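Local atomic coordinates of hemoglobin subunit beta (Mustelus griseus, PDB entry 1GCV), a protein that carries oxygen from the gills to the peripheral tissues, binding it at a heme iron within an alpha2beta2 hemoglobin tetramer. Residues V71-F75 and V126-I131. Residues are numbered along the deposited sequence; the frame is centred on the assembly and turned at random.
Sequences VKTLF and VVIDAI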
ATOM      1  N   VAL B  71     -16.841 -16.395  -6.668  1.00 31.33           N
ATOM      2  CA  VAL B  71     -17.158 -15.332  -5.715  1.00 26.51           C
ATOM      3  C   VAL B  71     -17.382 -13.997  -6.432  1.00 24.06           C
ATOM      4  O   VAL B  71     -18.185 -13.180  -5.990  1.00 24.41           O
ATOM      5  CB  VAL B  71     -16.049 -15.177  -4.630  1.00 23.71           C
ATOM      6  CG1 VAL B  71     -16.365 -13.990  -3.728  1.00 23.54           C
ATOM      7  CG2 VAL B  71     -15.965 -16.444  -3.782  1.00 19.04           C
ATOM      8  N   LYS B  72     -16.686 -13.787  -7.547  1.00 24.78           N
ATOM      9  CA  LYS B  72     -16.831 -12.560  -8.324  1.00 27.66           C
ATOM     10  C   LYS B  72     -18.247 -12.393  -8.878  1.00 28.96           C
ATOM     11  O   LYS B  72     -18.804 -11.299  -8.813  1.00 28.03           O
ATOM     12  CB  LYS B  72     -15.840 -12.540  -9.487  1.00 29.06           C
ATOM     13  CG  LYS B  72     -14.535 -11.834  -9.185  1.00 38.04           C
ATOM     14  CD  LYS B  72     -13.548 -12.034 -10.321  1.00 41.82           C
ATOM     15  CE  LYS B  72     -12.164 -12.361  -9.793  1.00 47.09           C
ATOM     16  NZ  LYS B  72     -11.158 -11.377 -10.272  1.00 49.88           N
ATOM     17  N   THR B  73     -18.822 -13.467  -9.426  1.00 30.84           N
ATOM     18  CA  THR B  73     -20.179 -13.417  -9.991  1.00 30.90           C
ATOM     19  C   THR B  73     -21.233 -13.323  -8.889  1.00 28.56           C
ATOM     20  O   THR B  73     -22.244 -12.636  -9.031  1.00 30.36           O
ATOM     21  CB  THR B  73     -20.508 -14.669 -10.870  1.00 31.21           C
ATOM     22  OG1 THR B  73     -19.340 -15.481 -11.037  1.00 36.80           O
ATOM     23  CG2 THR B  73     -21.007 -14.242 -12.236  1.00 34.62           C
ATOM     24  N   LEU B  74     -20.980 -14.017  -7.787  1.00 28.09           N
ATOM     25  CA  LEU B  74     -21.883 -14.037  -6.645  1.00 26.57           C
ATOM     26  C   LEU B  74     -21.982 -12.682  -5.937  1.00 25.88           C
ATOM     27  O   LEU B  74     -23.051 -12.311  -5.459  1.00 27.84           O
ATOM     28  CB  LEU B  74     -21.413 -15.109  -5.657  1.00 25.82           C
ATOM     29  CG  LEU B  74     -22.125 -15.243  -4.310  1.00 32.90           C
ATOM     30  CD1 LEU B  74     -23.301 -16.210  -4.441  1.00 33.16           C
ATOM     31  CD2 LEU B  74     -21.137 -15.728  -3.259  1.00 29.77           C
ATOM     32  N   PHE B  75     -20.872 -11.946  -5.878  1.00 26.92           N
ATOM     33  CA  PHE B  75     -20.829 -10.644  -5.205  1.00 24.98           C
ATOM     34  C   PHE B  75     -21.005  -9.447  -6.146  1.00 26.63           C
ATOM     35  O   PHE B  75     -20.818  -8.301  -5.734  1.00 27.95           O
ATOM     36  CB  PHE B  75     -19.495 -10.481  -4.450  1.00 23.25           C
ATOM     37  CG  PHE B  75     -19.470 -11.113  -3.076  1.00 23.46           C
ATOM     38  CD1 PHE B  75     -18.355 -10.966  -2.259  1.00 26.41           C
ATOM     39  CD2 PHE B  75     -20.546 -11.857  -2.601  1.00 26.13           C
ATOM     40  CE1 PHE B  75     -18.308 -11.549  -0.994  1.00 24.16           C
ATOM     41  CE2 PHE B  75     -20.507 -12.445  -1.336  1.00 25.34           C
ATOM     42  CZ  PHE B  75     -19.383 -12.288  -0.532  1.00 24.17           C
ATOM     43  N   VAL B 126      -9.442 -12.859  -2.029  1.00 20.51           N
ATOM     44  CA  VAL B 126     -10.398 -13.195  -3.090  1.00 20.95           C
ATOM     45  C   VAL B 126     -11.723 -12.468  -2.860  1.00 19.86           C
ATOM     46  O   VAL B 126     -12.369 -12.018  -3.809  1.00 21.79           O
ATOM     47  CB  VAL B 126     -10.667 -14.734  -3.151  1.00 21.58           C
ATOM     48  CG1 VAL B 126     -11.921 -15.027  -3.974  1.00 21.51           C
ATOM     49  CG2 VAL B 126      -9.469 -15.446  -3.744  1.00 20.01           C
ATOM     50  N   VAL B 127     -12.122 -12.357  -1.597  1.00 17.03           N
ATOM     51  CA  VAL B 127     -13.364 -11.685  -1.231  1.00 21.25           C
ATOM     52  C   VAL B 127     -13.280 -10.155  -1.432  1.00 22.29           C
ATOM     53  O   VAL B 127     -14.247  -9.538  -1.882  1.00 24.45           O
ATOM     54  CB  VAL B 127     -13.750 -12.034   0.231  1.00 18.92           C
ATOM     55  CG1 VAL B 127     -14.699 -11.002   0.797  1.00 19.08           C
ATOM     56  CG2 VAL B 127     -14.399 -13.415   0.270  1.00 19.65           C
ATOM     57  N   ILE B 128     -12.129  -9.557  -1.113  1.00 23.24           N
ATOM     58  CA  ILE B 128     -11.917  -8.111  -1.282  1.00 23.27           C
ATOM     59  C   ILE B 128     -11.979  -7.761  -2.771  1.00 21.27           C
ATOM     60  O   ILE B 128     -12.565  -6.758  -3.167  1.00 22.67           O
ATOM     61  CB  ILE B 128     -10.521  -7.666  -0.756  1.00 23.21           C
ATOM     62  CG1 ILE B 128     -10.390  -7.941   0.744  1.00 27.09           C
ATOM     63  CG2 ILE B 128     -10.305  -6.195  -1.053  1.00 22.11           C
ATOM     64  CD1 ILE B 128     -11.364  -7.190   1.609  1.00 33.40           C
ATOM     65  N   ASP B 129     -11.354  -8.602  -3.588  1.00 23.80           N
ATOM     66  CA  ASP B 129     -11.313  -8.421  -5.033  1.00 23.23           C
ATOM     67  C   ASP B 129     -12.707  -8.522  -5.649  1.00 19.17           C
ATOM     68  O   ASP B 129     -13.072  -7.719  -6.497  1.00 19.26           O
ATOM     69  CB  ASP B 129     -10.371  -9.469  -5.646  1.00 32.29           C
ATOM     70  CG  ASP B 129     -10.565  -9.636  -7.142  1.00 42.79           C
ATOM     71  OD1 ASP B 129     -11.096 -10.690  -7.565  1.00 48.93           O
ATOM     72  OD2 ASP B 129     -10.180  -8.718  -7.896  1.00 45.96           O
ATOM     73  N   ALA B 130     -13.489  -9.501  -5.212  1.00 20.09           N
ATOM     74  CA  ALA B 130     -14.838  -9.689  -5.732  1.00 18.69           C
ATOM     75  C   ALA B 130     -15.741  -8.511  -5.374  1.00 18.92           C
ATOM     76  O   ALA B 130     -16.497  -8.025  -6.206  1.00 17.41           O
ATOM     77  CB  ALA B 130     -15.433 -10.989  -5.189  1.00 17.26           C
ATOM     78  N   ILE B 131     -15.648  -8.043  -4.134  1.00 21.12           N
ATOM     79  CA  ILE B 131     -16.486  -6.939  -3.677  1.00 22.23           C
ATOM     80  C   ILE B 131     -16.006  -5.548  -4.124  1.00 21.51           C
ATOM     81  O   ILE B 131     -16.744  -4.572  -4.002  1.00 21.98           O
ATOM     82  CB  ILE B 131     -16.649  -6.985  -2.128  1.00 22.92           C
ATOM     83  CG1 ILE B 131     -17.968  -6.321  -1.719  1.00 24.80           C
ATOM     84  CG2 ILE B 131     -15.459  -6.323  -1.448  1.00 23.78           C
ATOM     85  CD1 ILE B 131     -18.351  -6.572  -0.276  1.00 20.53           C
TER
HETATM   86  O   HOH W   1     -17.690  -8.604  -8.447  1.00 37.38           O
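The short helical turn 71-74 meets the long helix 114-132 near its end, with the CA atoms of Lys72 and Ala130 just 4.4 Å apart, an example of the principle that a small residue marks the point where two helices come closest. The turn is closed by the Phe75 N to Val71 O hydrogen bond of 3.0 Å; Phe75 then leaves helical geometry and occupies the N-cap position of helix 76-86, which carries the proximal histidine, His82. At the closest approach a water bridges the two carbonyls, its oxygen 2.9 Å from Lys72 O and 2.6 Å from Ala130 O, donating to both.

With only a methyl, Ala130 leaves room for the backbones to come this close. Its CB meets Val71 CG1 at 3.5 Å, Lys72 CA at 3.8 Å and Phe75 CD1 at 4.1 Å. Val71 also reaches Val126, CB to CG1 4.2 Å, while Val127 CG1 lies at the edge of the Phe75 ring, 4.1 Å from CE1. Ala60 and Ala64 of helix 50-66 also touch Phe75, so the ring joins three parts of the globin fold. Farther along, Phe75 CD1 packs on Ile131 CB at 4.3 Å, and Ile131 itself touches the heme and His82.

At the exposed margin Lys72 extends back to Asp129, forming a salt bridge with NZ to OD1 at 2.8 Å. The chemistry is thus layered: apolar side chains fill the buried interior between the helices, whereas a charge pair and a shared water satisfy polar groups at its border, tying the turn before the proximal helix to the wall of the heme pocket.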